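Local coordinates for ethylbenzene dehydrogenase alpha-subunit (Aromatoleum aromaticum, PDB 2IVF), which binds a molybdenum atom, an iron/sulfur cluster and the ligands MGD and MD1 as the alpha-subunit of a molybdopterin-family oxidoreductase, at residues F232-M237 against T525-N530; F306-S311 against K410-E415; F710-H713 against K717-Y720; E742-N747 against Y757-F762. One frame throughout, in Å; residues are numbered along the deposited sequence.

How the contacts relate
Contacts 1 and 2 lie within the molybdopterin oxidoreductase part of the chain, and contact 2 is nested inside the long chain loop that contact 1 closes. Contacts 3 and 4 follow in series along the chain, each tying together neighbouring elements. Contact 1 sits nearest the middle of the subunit, its centre about 17 Å from that of the chain. Contact 2, on helices 303-316 and 414-421, and contact 3, the hairpin 709-711/717-719, lie on opposite sides of the chain's centre, their own centres about 57 Å apart. Contact 4 joins helices 736-749 and 759-765, about 34 Å from contact 3, centre to centre. None touches another; they are four separate local contacts spread through one large cofactor-binding subunit.

Contact 1. Residues F232-M237 against T525-N530; sequences FGKMHM and TDEMGN
The carboxylate of Glu527 is the flat group of this contact, and Lys234 NZ meets it on the syn side of OE1, 15° out of the carboxylate plane. This is a salt bridge of 2.9 Å between Lys234 NZ and Glu527 OE1, with OE2 farther from the ammonium. The two side chains cross at about a right angle. Glu527 comes straight out of its helix, CG anti to the backbone N (chi1 178°) and the chain extended beyond. Lys234 instead curls round the oxygen: bent at chi2 and chi4, it brings CD to 3.4 Å from Glu527 OE1 before the ammonium closes the bond. Lys234 NZ also bonds Ala781 O and His798 NE2, so three groups grip a buried charge, and the neighbouring carboxylate would be expected to favour the protonated lysine. Within 525-530, Thr525 caps the helix that carries Glu527, its OG1 accepting a weak 3.4 Å bond from Met528 N. Gly233, with positive phi, turns the chain out of helix 226-232 just before Lys234. The contact is thus a buried ion pair linking a loop just past one helix to the first turn of helix 526-540, which opens with a capping box.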
loop_
_atom_site.group_PDB
_atom_site.type_symbol
_atom_site.label_atom_id
_atom_site.label_comp_id
_atom_site.label_asym_id
_atom_site.label_seq_id
_atom_site.Cartn_x
_atom_site.Cartn_y
_atom_site.Cartn_z
ATOM N N PHE A 232 10.534 30.251 -1.814
ATOM C CA PHE A 232 9.768 30.736 -2.946
ATOM C C PHE A 232 8.515 31.545 -2.561
ATOM O O PHE A 232 7.880 32.180 -3.429
ATOM C CB PHE A 232 9.344 29.558 -3.793
ATOM C CG PHE A 232 10.479 28.644 -4.194
ATOM C CD1 PHE A 232 11.479 29.088 -5.046
ATOM C CD2 PHE A 232 10.519 27.325 -3.746
ATOM C CE1 PHE A 232 12.489 28.237 -5.448
ATOM C CE2 PHE A 232 11.538 26.462 -4.154
ATOM C CZ PHE A 232 12.516 26.939 -4.998
ATOM N N GLY A 233 8.134 31.493 -1.293
ATOM C CA GLY A 233 6.930 32.199 -0.832
ATOM C C GLY A 233 5.705 31.370 -1.153
ATOM O O GLY A 233 4.613 31.829 -0.947
ATOM N N LYS A 234 5.872 30.131 -1.646
ATOM C CA LYS A 234 4.714 29.264 -1.881
ATOM C C LYS A 234 5.125 27.825 -1.998
ATOM O O LYS A 234 6.295 27.523 -2.205
ATOM C CB LYS A 234 3.926 29.688 -3.137
ATOM C CG LYS A 234 4.610 29.353 -4.474
ATOM C CD LYS A 234 5.703 30.315 -4.806
ATOM C CE LYS A 234 6.196 30.152 -6.257
ATOM N NZ LYS A 234 5.150 30.494 -7.293
ATOM N N MET A 235 4.157 26.926 -1.865
ATOM C CA MET A 235 4.459 25.516 -1.901
ATOM C C MET A 235 3.548 24.733 -2.805
ATOM O O MET A 235 3.798 23.581 -3.033
ATOM C CB MET A 235 4.475 24.897 -0.496
ATOM C CG MET A 235 3.162 24.801 0.190
ATOM S SD MET A 235 3.298 24.083 1.876
ATOM C CE MET A 235 3.650 25.563 2.806
ATOM N N HIS A 236 2.497 25.360 -3.307
ATOM C CA HIS A 236 1.513 24.648 -4.072
ATOM C C HIS A 236 1.945 24.551 -5.528
ATOM O O HIS A 236 1.321 25.122 -6.413
ATOM C CB HIS A 236 0.160 25.284 -3.902
ATOM C CG HIS A 236 -0.514 24.847 -2.654
ATOM N ND1 HIS A 236 -0.683 23.516 -2.345
ATOM C CD2 HIS A 236 -1.021 25.549 -1.616
ATOM C CE1 HIS A 236 -1.275 23.417 -1.166
ATOM N NE2 HIS A 236 -1.496 24.636 -0.704
ATOM N N MET A 237 3.032 23.823 -5.744
ATOM C CA MET A 237 3.635 23.655 -7.070
ATOM C C MET A 237 3.708 22.172 -7.257
ATOM O O MET A 237 3.881 21.452 -6.284
ATOM C CB MET A 237 5.022 24.242 -7.115
ATOM C CG MET A 237 5.065 25.724 -6.699
ATOM S SD MET A 237 6.772 26.281 -6.696
ATOM C CE MET A 237 7.332 25.581 -5.145
ATOM N N THR A 525 1.855 41.102 -7.688
ATOM C CA THR A 525 1.294 40.183 -8.688
ATOM C C THR A 525 -0.030 39.588 -8.231
ATOM O O THR A 525 -0.407 39.638 -7.050
ATOM C CB THR A 525 2.234 39.019 -8.943
ATOM O OG1 THR A 525 2.462 38.340 -7.705
ATOM C CG2 THR A 525 3.567 39.499 -9.509
ATOM N N ASP A 526 -0.730 38.982 -9.182
ATOM C CA ASP A 526 -1.945 38.237 -8.871
ATOM C C ASP A 526 -1.706 37.240 -7.744
ATOM O O ASP A 526 -2.535 37.087 -6.829
ATOM C CB ASP A 526 -2.498 37.546 -10.130
ATOM C CG ASP A 526 -1.414 36.835 -10.961
ATOM O OD1 ASP A 526 -0.330 36.467 -10.458
ATOM O OD2 ASP A 526 -1.666 36.655 -12.164
ATOM N N GLU A 527 -0.551 36.584 -7.807
ATOM C CA GLU A 527 -0.194 35.552 -6.842
ATOM C C GLU A 527 -0.208 36.133 -5.436
ATOM O O GLU A 527 -0.692 35.514 -4.493
ATOM C CB GLU A 527 1.190 34.995 -7.172
ATOM C CG GLU A 527 1.656 33.952 -6.191
ATOM C CD GLU A 527 2.919 33.237 -6.592
ATOM O OE1 GLU A 527 3.168 32.175 -5.965
ATOM O OE2 GLU A 527 3.643 33.719 -7.499
ATOM N N MET A 528 0.259 37.367 -5.322
ATOM C CA MET A 528 0.316 38.066 -4.036
ATOM C C MET A 528 -1.073 38.508 -3.558
ATOM O O MET A 528 -1.408 38.409 -2.362
ATOM C CB MET A 528 1.232 39.269 -4.174
ATOM C CG MET A 528 2.671 38.869 -4.437
ATOM S SD MET A 528 3.700 40.278 -4.795
ATOM C CE MET A 528 5.101 39.469 -5.528
ATOM N N GLY A 529 -1.886 38.964 -4.493
ATOM C CA GLY A 529 -3.269 39.317 -4.191
ATOM C C GLY A 529 -4.006 38.105 -3.667
ATOM O O GLY A 529 -4.761 38.193 -2.693
ATOM N N ASN A 530 -3.787 36.970 -4.310
ATOM C CA ASN A 530 -4.425 35.705 -3.895
ATOM C C ASN A 530 -4.019 35.251 -2.480
ATOM O O ASN A 530 -4.869 34.826 -1.686
ATOM C CB ASN A 530 -4.159 34.630 -4.938
ATOM C CG ASN A 530 -4.602 33.260 -4.486
ATOM O OD1 ASN A 530 -3.813 32.466 -3.947
ATOM N ND2 ASN A 530 -5.891 32.981 -4.674
#

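Contact 2. Residues F306-S311 against K410-E415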
loop_
_atom_site.group_PDB
_atom_site.type_symbol
_atom_site.label_atom_id
_atom_site.label_comp_id
_atom_site.label_asym_id
_atom_site.label_seq_id
_atom_site.Cartn_x
_atom_site.Cartn_y
_atom_site.Cartn_z
ATOM N N PHE A 306 24.149 17.078 3.044
ATOM C CA PHE A 306 24.367 16.469 1.720
ATOM C C PHE A 306 24.203 17.539 0.653
ATOM O O PHE A 306 25.075 17.747 -0.189
ATOM C CB PHE A 306 23.466 15.260 1.498
ATOM C CG PHE A 306 23.429 14.785 0.056
ATOM C CD1 PHE A 306 24.456 14.010 -0.479
ATOM C CD2 PHE A 306 22.387 15.140 -0.764
ATOM C CE1 PHE A 306 24.423 13.621 -1.816
ATOM C CE2 PHE A 306 22.369 14.770 -2.078
ATOM C CZ PHE A 306 23.385 14.000 -2.601
ATOM N N TRP A 307 23.103 18.260 0.716
ATOM C CA TRP A 307 22.779 19.207 -0.331
ATOM C C TRP A 307 23.677 20.436 -0.276
ATOM O O TRP A 307 24.040 20.967 -1.323
ATOM C CB TRP A 307 21.317 19.619 -0.287
ATOM C CG TRP A 307 20.424 18.583 -0.719
ATOM C CD1 TRP A 307 19.618 17.857 0.057
ATOM C CD2 TRP A 307 20.236 18.129 -2.053
ATOM N NE1 TRP A 307 18.924 16.954 -0.694
ATOM C CE2 TRP A 307 19.279 17.114 -2.008
ATOM C CE3 TRP A 307 20.779 18.496 -3.296
ATOM C CZ2 TRP A 307 18.850 16.443 -3.148
ATOM C CZ3 TRP A 307 20.348 17.817 -4.427
ATOM C CH2 TRP A 307 19.385 16.826 -4.343
ATOM N N LEU A 308 24.120 20.815 0.905
ATOM C CA LEU A 308 25.073 21.901 0.981
ATOM C C LEU A 308 26.445 21.432 0.400
ATOM O O LEU A 308 27.183 22.204 -0.214
ATOM C CB LEU A 308 25.185 22.375 2.418
ATOM C CG LEU A 308 23.909 23.048 2.962
ATOM C CD1 LEU A 308 23.994 23.311 4.478
ATOM C CD2 LEU A 308 23.637 24.367 2.207
ATOM N N GLY A 309 26.803 20.184 0.639
ATOM C CA GLY A 309 28.015 19.605 0.041
ATOM C C GLY A 309 27.961 19.683 -1.475
ATOM O O GLY A 309 28.947 20.088 -2.132
ATOM N N LEU A 310 26.802 19.356 -2.038
ATOM C CA LEU A 310 26.589 19.456 -3.479
ATOM C C LEU A 310 26.741 20.906 -3.944
ATOM O O LEU A 310 27.310 21.174 -4.992
ATOM C CB LEU A 310 25.216 18.927 -3.886
ATOM C CG LEU A 310 25.153 17.462 -4.377
ATOM C CD1 LEU A 310 25.840 16.456 -3.444
ATOM C CD2 LEU A 310 23.720 17.061 -4.730
ATOM N N SER A 311 26.184 21.842 -3.183
ATOM C CA SER A 311 26.274 23.239 -3.548
ATOM C C SER A 311 27.701 23.714 -3.476
ATOM O O SER A 311 28.137 24.495 -4.318
ATOM C CB SER A 311 25.422 24.078 -2.624
ATOM O OG SER A 311 24.074 23.654 -2.684
ATOM N N LYS A 410 32.250 26.721 3.457
ATOM C CA LYS A 410 33.544 26.175 3.900
ATOM C C LYS A 410 33.407 25.049 4.954
ATOM O O LYS A 410 34.313 24.239 5.138
ATOM C CB LYS A 410 34.464 27.283 4.389
ATOM C CG LYS A 410 34.894 28.165 3.219
ATOM C CD LYS A 410 35.887 29.232 3.596
ATOM C CE LYS A 410 36.273 30.049 2.365
ATOM N NZ LYS A 410 37.137 31.211 2.752
ATOM N N ASP A 411 32.275 25.013 5.634
ATOM C CA ASP A 411 31.975 23.992 6.617
ATOM C C ASP A 411 31.303 22.779 5.956
ATOM O O ASP A 411 31.018 21.806 6.643
ATOM C CB ASP A 411 31.109 24.606 7.751
ATOM C CG ASP A 411 31.893 25.625 8.607
ATOM O OD1 ASP A 411 33.151 25.535 8.666
ATOM O OD2 ASP A 411 31.269 26.539 9.194
ATOM N N TYR A 412 31.083 22.829 4.633
ATOM C CA TYR A 412 30.358 21.814 3.889
ATOM C C TYR A 412 31.149 21.409 2.648
ATOM O O TYR A 412 30.591 21.089 1.621
ATOM C CB TYR A 412 28.934 22.298 3.515
ATOM C CG TYR A 412 28.099 22.571 4.727
ATOM C CD1 TYR A 412 27.392 21.539 5.345
ATOM C CD2 TYR A 412 28.051 23.845 5.304
ATOM C CE1 TYR A 412 26.677 21.762 6.512
ATOM C CE2 TYR A 412 27.294 24.087 6.455
ATOM C CZ TYR A 412 26.617 23.034 7.043
ATOM O OH TYR A 412 25.907 23.233 8.203
ATOM N N THR A 413 32.467 21.419 2.748
ATOM C CA THR A 413 33.264 20.773 1.725
ATOM C C THR A 413 32.809 19.304 1.738
ATOM O O THR A 413 32.219 18.830 2.706
ATOM C CB THR A 413 34.764 20.881 2.041
ATOM O OG1 THR A 413 35.031 20.177 3.272
ATOM C CG2 THR A 413 35.183 22.380 2.165
ATOM N N PRO A 414 33.024 18.588 0.653
ATOM C CA PRO A 414 32.562 17.202 0.665
ATOM C C PRO A 414 33.067 16.349 1.825
ATOM O O PRO A 414 32.332 15.539 2.357
ATOM C CB PRO A 414 33.070 16.666 -0.671
ATOM C CG PRO A 414 33.145 17.848 -1.538
ATOM C CD PRO A 414 33.609 18.959 -0.641
ATOM N N GLU A 415 34.322 16.511 2.189
ATOM C CA GLU A 415 34.882 15.845 3.342
ATOM C C GLU A 415 34.086 16.203 4.587
ATOM O O GLU A 415 33.693 15.338 5.350
ATOM C CB GLU A 415 36.347 16.258 3.523
ATOM C CG GLU A 415 37.279 15.751 2.415
ATOM C CD GLU A 415 37.210 16.548 1.098
ATOM O OE1 GLU A 415 36.620 17.660 1.046
ATOM O OE2 GLU A 415 37.772 16.035 0.105
#
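Tyr412 OH is gripped by two groups, His831 N and Thr830 OG1, and with its hydroxyl end fixed the ring offers a face to Leu308. The contact belongs to the alpha/beta part of the subunit: helix 303-316 sends Trp307 towards Phe251 of a four-stranded parallel sheet with strand order 3-2-1-4, reminiscent of Rossmann-like folds. The side of helix 303-316 that carries Leu308 and Gly309 meets the turn leading into helix 414-421. Leu308 and Tyr412 run alongside each other in the same direction, each with CG anti to its carbonyl carbon. That shared course carries Leu308 CD1 over the middle of the ring, a CH-pi contact 3.7 Å from the Tyr412 centroid and 12° off the ring normal. Nearer the backbone, Leu308 CB comes within 3.7 Å of Tyr412 CG, so the leucine follows the ring from its root at CG to the middle of its face. Helix 425-437 adds further packing through Phe306, Leu310 and Pro414, while Thr413 occupies the N-cap of helix 414-421. Within helix 303-316, Ser311 N and Ser311 OG reach Trp307 O from opposite faces of its plane. Gly309 lets the backbones come close, its CA lying 5.0 Å from Tyr412 CA. The buried Tyr412 O has no conventional hydrogen-bond partner in the model; instead Gly309 CA approaches it at 3.4 Å in a CA-H...O contact, with an angle of 165° at the hydrogen.

Contact 3. Residues F710-H713 against K717-Y720; sequences FNDH and KRRY
Phe710 and Arg718 form an antiparallel hydrogen-bonded pair, Phe710 N giving to Arg718 O at 2.9 Å and Arg718 N to Phe710 O at 2.8 Å, next to the non-hydrogen-bonded pair Asn711-Lys717. The side chains of Phe710 and Arg718 share one face of this small sheet. With CG tucked between the backbone N and the carbonyl carbon (chi1 60°), the Phe710 ring leans across to the partner strand, where Arg718 CB sits over its face, 3.9 Å from the centroid. Tyr720 then meets the phenylalanine obliquely: the ring planes make 45°, and Phe710 CD1 lies over the tyrosine face, 3.6 Å from Tyr720 CE1. Tyr720 OH is bonded to Glu179 OE2, which ties this aromatic pair to helix 163-181. Beyond the ring, the extended Arg718 reaches Asp712. Asp712 OD2 lies at the guanidinium edge, 3.3 Å from Arg718 NH2, in a salt bridge whose hydrogen bonds from NE and NH2 are both weak. Carboxylate and guanidinium are turned 65° against each other, a poor match for a flat two-pronged grip. Each charged group also has a second anchor: Asp712 OD1 takes Arg716 N inside the loop, while Arg718 NH1 bonds the carbonyls of Leu209 and Tyr208. On the other face, Asn711 and Lys717 run side by side, the amide OD1 of Asn711 at 3.2 Å from Lys717 CE. This is a two-stranded beta hairpin, its connecting loop braced from within by Asp712 and its aromatic face laid against helices 163-181 and 687-704.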
loop_
_atom_site.group_PDB
_atom_site.type_symbol
_atom_site.label_atom_id
_atom_site.label_comp_id
_atom_site.label_asym_id
_atom_site.label_seq_id
_atom_site.Cartn_x
_atom_site.Cartn_y
_atom_site.Cartn_z
ATOM N N PHE A 710 -27.367 31.225 19.067
ATOM C CA PHE A 710 -26.100 31.035 19.757
ATOM C C PHE A 710 -25.121 32.098 19.285
ATOM O O PHE A 710 -25.295 32.651 18.201
ATOM C CB PHE A 710 -25.534 29.644 19.483
ATOM C CG PHE A 710 -25.278 29.364 18.032
ATOM C CD1 PHE A 710 -26.298 28.934 17.211
ATOM C CD2 PHE A 710 -24.003 29.515 17.488
ATOM C CE1 PHE A 710 -26.067 28.656 15.881
ATOM C CE2 PHE A 710 -23.759 29.234 16.145
ATOM C CZ PHE A 710 -24.785 28.804 15.342
ATOM N N ASN A 711 -24.105 32.377 20.100
ATOM C CA ASN A 711 -23.043 33.334 19.757
ATOM C C ASN A 711 -21.897 32.692 19.014
ATOM O O ASN A 711 -21.353 31.681 19.466
ATOM C CB ASN A 711 -22.414 33.939 21.006
ATOM C CG ASN A 711 -23.276 34.983 21.653
ATOM O OD1 ASN A 711 -24.472 35.085 21.389
ATOM N ND2 ASN A 711 -22.670 35.769 22.517
ATOM N N ASP A 712 -21.469 33.294 17.913
ATOM C CA ASP A 712 -20.266 32.806 17.226
ATOM C C ASP A 712 -19.036 33.309 17.982
ATOM O O ASP A 712 -19.181 33.929 19.033
ATOM C CB ASP A 712 -20.266 33.198 15.740
ATOM C CG ASP A 712 -20.104 34.674 15.521
ATOM O OD1 ASP A 712 -19.803 35.389 16.493
ATOM O OD2 ASP A 712 -20.297 35.108 14.375
ATOM N N HIS A 713 -17.828 33.034 17.497
ATOM C CA HIS A 713 -16.654 33.402 18.290
ATOM C C HIS A 713 -16.440 34.917 18.425
ATOM O O HIS A 713 -15.766 35.343 19.347
ATOM C CB HIS A 713 -15.373 32.698 17.853
ATOM C CG HIS A 713 -14.733 33.262 16.624
ATOM N ND1 HIS A 713 -15.280 33.126 15.365
ATOM C CD2 HIS A 713 -13.546 33.890 16.453
ATOM C CE1 HIS A 713 -14.468 33.672 14.474
ATOM N NE2 HIS A 713 -13.405 34.135 15.107
ATOM N N LYS A 717 -24.775 36.788 16.756
ATOM C CA LYS A 717 -25.798 35.775 16.967
ATOM C C LYS A 717 -26.123 35.036 15.677
ATOM O O LYS A 717 -26.285 35.656 14.637
ATOM C CB LYS A 717 -27.077 36.427 17.502
ATOM C CG LYS A 717 -27.136 36.580 19.042
ATOM C CD LYS A 717 -25.937 37.329 19.597
ATOM C CE LYS A 717 -26.156 37.767 21.045
ATOM N NZ LYS A 717 -24.913 38.400 21.606
ATOM N N ARG A 718 -26.230 33.712 15.764
ATOM C CA ARG A 718 -26.668 32.876 14.648
ATOM C C ARG A 718 -27.848 32.024 15.080
ATOM O O ARG A 718 -27.894 31.544 16.218
ATOM C CB ARG A 718 -25.542 31.967 14.189
ATOM C CG ARG A 718 -24.388 32.706 13.561
ATOM C CD ARG A 718 -23.295 31.796 13.167
ATOM N NE ARG A 718 -22.129 32.599 12.819
ATOM C CZ ARG A 718 -21.209 32.257 11.935
ATOM N NH1 ARG A 718 -21.267 31.090 11.282
ATOM N NH2 ARG A 718 -20.200 33.087 11.719
ATOM N N ARG A 719 -28.802 31.833 14.178
ATOM C CA ARG A 719 -29.987 31.076 14.510
ATOM C C ARG A 719 -29.768 29.580 14.335
ATOM O O ARG A 719 -29.199 29.127 13.333
ATOM C CB ARG A 719 -31.175 31.534 13.678
ATOM C CG ARG A 719 -31.574 32.965 13.889
ATOM C CD ARG A 719 -32.838 33.294 13.108
ATOM N NE ARG A 719 -33.981 32.486 13.538
ATOM C CZ ARG A 719 -34.914 32.878 14.404
ATOM N NH1 ARG A 719 -34.890 34.094 14.967
ATOM N NH2 ARG A 719 -35.899 32.044 14.720
ATOM N N TYR A 720 -30.202 28.811 15.330
ATOM C CA TYR A 720 -30.161 27.355 15.224
ATOM C C TYR A 720 -31.066 26.869 14.089
ATOM O O TYR A 720 -30.736 25.892 13.401
ATOM C CB TYR A 720 -30.672 26.676 16.479
ATOM C CG TYR A 720 -29.799 26.799 17.687
ATOM C CD1 TYR A 720 -28.641 26.061 17.792
ATOM C CD2 TYR A 720 -30.168 27.604 18.746
ATOM C CE1 TYR A 720 -27.828 26.155 18.900
ATOM C CE2 TYR A 720 -29.375 27.692 19.887
ATOM C CZ TYR A 720 -28.205 26.972 19.953
ATOM O OH TYR A 720 -27.400 27.047 21.068
#

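Contact 4. Residues E742-N747 against Y757-F762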
loop_
_atom_site.group_PDB
_atom_site.type_symbol
_atom_site.label_atom_id
_atom_site.label_comp_id
_atom_site.label_asym_id
_atom_site.label_seq_id
_atom_site.Cartn_x
_atom_site.Cartn_y
_atom_site.Cartn_z
ATOM N N GLU A 742 -23.126 19.590 -8.384
ATOM C CA GLU A 742 -22.664 20.938 -8.066
ATOM C C GLU A 742 -21.132 21.066 -8.206
ATOM O O GLU A 742 -20.636 22.090 -8.706
ATOM C CB GLU A 742 -23.085 21.331 -6.655
ATOM C CG GLU A 742 -22.674 22.722 -6.261
ATOM C CD GLU A 742 -23.253 23.796 -7.117
ATOM O OE1 GLU A 742 -24.290 23.576 -7.776
ATOM O OE2 GLU A 742 -22.655 24.893 -7.137
ATOM N N MET A 743 -20.407 20.052 -7.775
ATOM C CA MET A 743 -18.949 20.063 -7.939
ATOM C C MET A 743 -18.574 20.063 -9.402
ATOM O O MET A 743 -17.596 20.672 -9.768
ATOM C CB MET A 743 -18.307 18.883 -7.280
ATOM C CG MET A 743 -18.302 18.960 -5.790
ATOM S SD MET A 743 -17.371 17.607 -5.147
ATOM C CE MET A 743 -17.224 18.213 -3.464
ATOM N N VAL A 744 -19.358 19.380 -10.244
ATOM C CA VAL A 744 -19.061 19.394 -11.678
ATOM C C VAL A 744 -19.264 20.817 -12.201
ATOM O O VAL A 744 -18.450 21.320 -12.956
ATOM C CB VAL A 744 -19.893 18.377 -12.460
ATOM C CG1 VAL A 744 -19.790 18.651 -13.969
ATOM C CG2 VAL A 744 -19.428 16.947 -12.109
ATOM N N ASP A 745 -20.333 21.474 -11.778
ATOM C CA ASP A 745 -20.609 22.871 -12.180
ATOM C C ASP A 745 -19.516 23.822 -11.709
ATOM O O ASP A 745 -19.147 24.751 -12.408
ATOM C CB ASP A 745 -21.930 23.349 -11.607
ATOM C CG ASP A 745 -23.124 22.985 -12.485
ATOM O OD1 ASP A 745 -22.931 22.329 -13.548
ATOM O OD2 ASP A 745 -24.234 23.400 -12.106
ATOM N N ILE A 746 -19.044 23.600 -10.500
ATOM C CA ILE A 746 -17.943 24.378 -9.941
ATOM C C ILE A 746 -16.701 24.177 -10.822
ATOM O O ILE A 746 -16.117 25.145 -11.249
ATOM C CB ILE A 746 -17.622 23.979 -8.483
ATOM C CG1 ILE A 746 -18.749 24.403 -7.529
ATOM C CG2 ILE A 746 -16.219 24.535 -8.078
ATOM C CD1 ILE A 746 -18.671 23.715 -6.154
ATOM N N ASN A 747 -16.349 22.922 -11.151
ATOM C CA ASN A 747 -15.201 22.657 -12.011
ATOM C C ASN A 747 -15.335 23.302 -13.384
ATOM O O ASN A 747 -14.340 23.768 -13.979
ATOM C CB ASN A 747 -14.949 21.127 -12.159
ATOM C CG ASN A 747 -14.217 20.516 -10.962
ATOM O OD1 ASN A 747 -14.041 19.301 -10.897
ATOM N ND2 ASN A 747 -13.809 21.328 -10.020
ATOM N N TYR A 757 -18.399 20.238 -20.263
ATOM C CA TYR A 757 -18.168 18.933 -19.668
ATOM C C TYR A 757 -19.096 18.691 -18.488
ATOM O O TYR A 757 -18.735 18.866 -17.325
ATOM C CB TYR A 757 -16.729 18.768 -19.252
ATOM C CG TYR A 757 -16.387 17.320 -19.049
ATOM C CD1 TYR A 757 -16.109 16.501 -20.151
ATOM C CD2 TYR A 757 -16.392 16.752 -17.771
ATOM C CE1 TYR A 757 -15.794 15.154 -19.986
ATOM C CE2 TYR A 757 -16.093 15.401 -17.585
ATOM C CZ TYR A 757 -15.791 14.597 -18.702
ATOM O OH TYR A 757 -15.512 13.246 -18.538
ATOM N N THR A 758 -20.280 18.217 -18.821
ATOM C CA THR A 758 -21.359 18.028 -17.899
ATOM C C THR A 758 -21.217 16.756 -17.107
ATOM O O THR A 758 -20.442 15.851 -17.452
ATOM C CB THR A 758 -22.663 17.926 -18.684
ATOM O OG1 THR A 758 -22.546 16.832 -19.603
ATOM C CG2 THR A 758 -22.939 19.212 -19.469
ATOM N N TYR A 759 -22.019 16.663 -16.064
ATOM C CA TYR A 759 -22.111 15.451 -15.259
ATOM C C TYR A 759 -22.468 14.207 -16.087
ATOM O O TYR A 759 -21.945 13.116 -15.849
ATOM C CB TYR A 759 -23.160 15.650 -14.161
ATOM C CG TYR A 759 -23.330 14.451 -13.285
ATOM C CD1 TYR A 759 -22.278 14.000 -12.495
ATOM C CD2 TYR A 759 -24.536 13.768 -13.222
ATOM C CE1 TYR A 759 -22.425 12.897 -11.657
ATOM C CE2 TYR A 759 -24.696 12.661 -12.372
ATOM C CZ TYR A 759 -23.638 12.233 -11.598
ATOM O OH TYR A 759 -23.767 11.135 -10.780
ATOM N N GLU A 760 -23.374 14.382 -17.046
ATOM C CA GLU A 760 -23.700 13.315 -17.981
ATOM C C GLU A 760 -22.429 12.794 -18.681
ATOM O O GLU A 760 -22.208 11.568 -18.783
ATOM C CB GLU A 760 -24.712 13.826 -18.982
ATOM C CG GLU A 760 -25.126 12.805 -20.030
ATOM C CD GLU A 760 -26.198 11.841 -19.539
ATOM O OE1 GLU A 760 -26.462 11.793 -18.304
ATOM O OE2 GLU A 760 -26.785 11.148 -20.419
ATOM N N LYS A 761 -21.563 13.696 -19.133
ATOM C CA LYS A 761 -20.348 13.249 -19.839
ATOM C C LYS A 761 -19.420 12.566 -18.835
ATOM O O LYS A 761 -18.841 11.508 -19.105
ATOM C CB LYS A 761 -19.611 14.409 -20.502
ATOM C CG LYS A 761 -20.298 15.041 -21.703
ATOM C CD LYS A 761 -19.275 15.886 -22.487
ATOM C CE LYS A 761 -19.951 16.844 -23.480
ATOM N NZ LYS A 761 -18.925 17.696 -24.198
ATOM N N PHE A 762 -19.278 13.178 -17.667
ATOM C CA PHE A 762 -18.432 12.627 -16.606
ATOM C C PHE A 762 -18.845 11.212 -16.184
ATOM O O PHE A 762 -17.981 10.342 -16.035
ATOM C CB PHE A 762 -18.469 13.554 -15.390
ATOM C CG PHE A 762 -17.417 13.256 -14.348
ATOM C CD1 PHE A 762 -16.098 13.050 -14.708
ATOM C CD2 PHE A 762 -17.736 13.258 -13.017
ATOM C CE1 PHE A 762 -15.132 12.820 -13.744
ATOM C CE2 PHE A 762 -16.796 13.028 -12.071
ATOM C CZ PHE A 762 -15.499 12.796 -12.433
#
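Val744 is the one residue of 742-747 that touches 757-762, where it meets Tyr757, Thr758, Tyr759 and Phe762; Met743, just before it, faces the other way, onto helix 486-493. The CB of Val744 is directed toward the start of helix 759-765, and its two methyls divide the work. CG1, anti to the backbone N (chi1 167°), presses on the backbone of the incoming turn, 3.5 Å from Tyr757 O and 3.6 Å from Tyr759 N. CG2 goes to the aromatic side chains. It reaches Tyr759 CD1 at 4.1 Å, arriving at the edge of that ring near its plane, and Phe762 CD2 at 4.2 Å, where it meets the ring obliquely. One branched side chain is therefore wedged between a peptide backbone and two rings. Farther along, Asn747 closes the segment through backbone bonding with Phe753, a residue of the connection between the two helices whose ring also meets those of Tyr757 and Phe762. The facing turn is held in shape by Thr758 at the N-cap, where OG1 accepts a weak 3.3 Å bond from Lys761 N. No hydrogen bond crosses between the segments, and the buried Tyr757 O has no partner in the model. At the far end of the tyrosine ring whose CD1 edge meets the valine, Tyr759 OH bonds Glu737 OE2 near the beginning of helix 736-749. Chemically, then, the helices meet across these two segments through the apolar fit of one valine and not through hydrogen bonds, while the Tyr759-Glu737 bond links them by a polar contact at the other end of the ring.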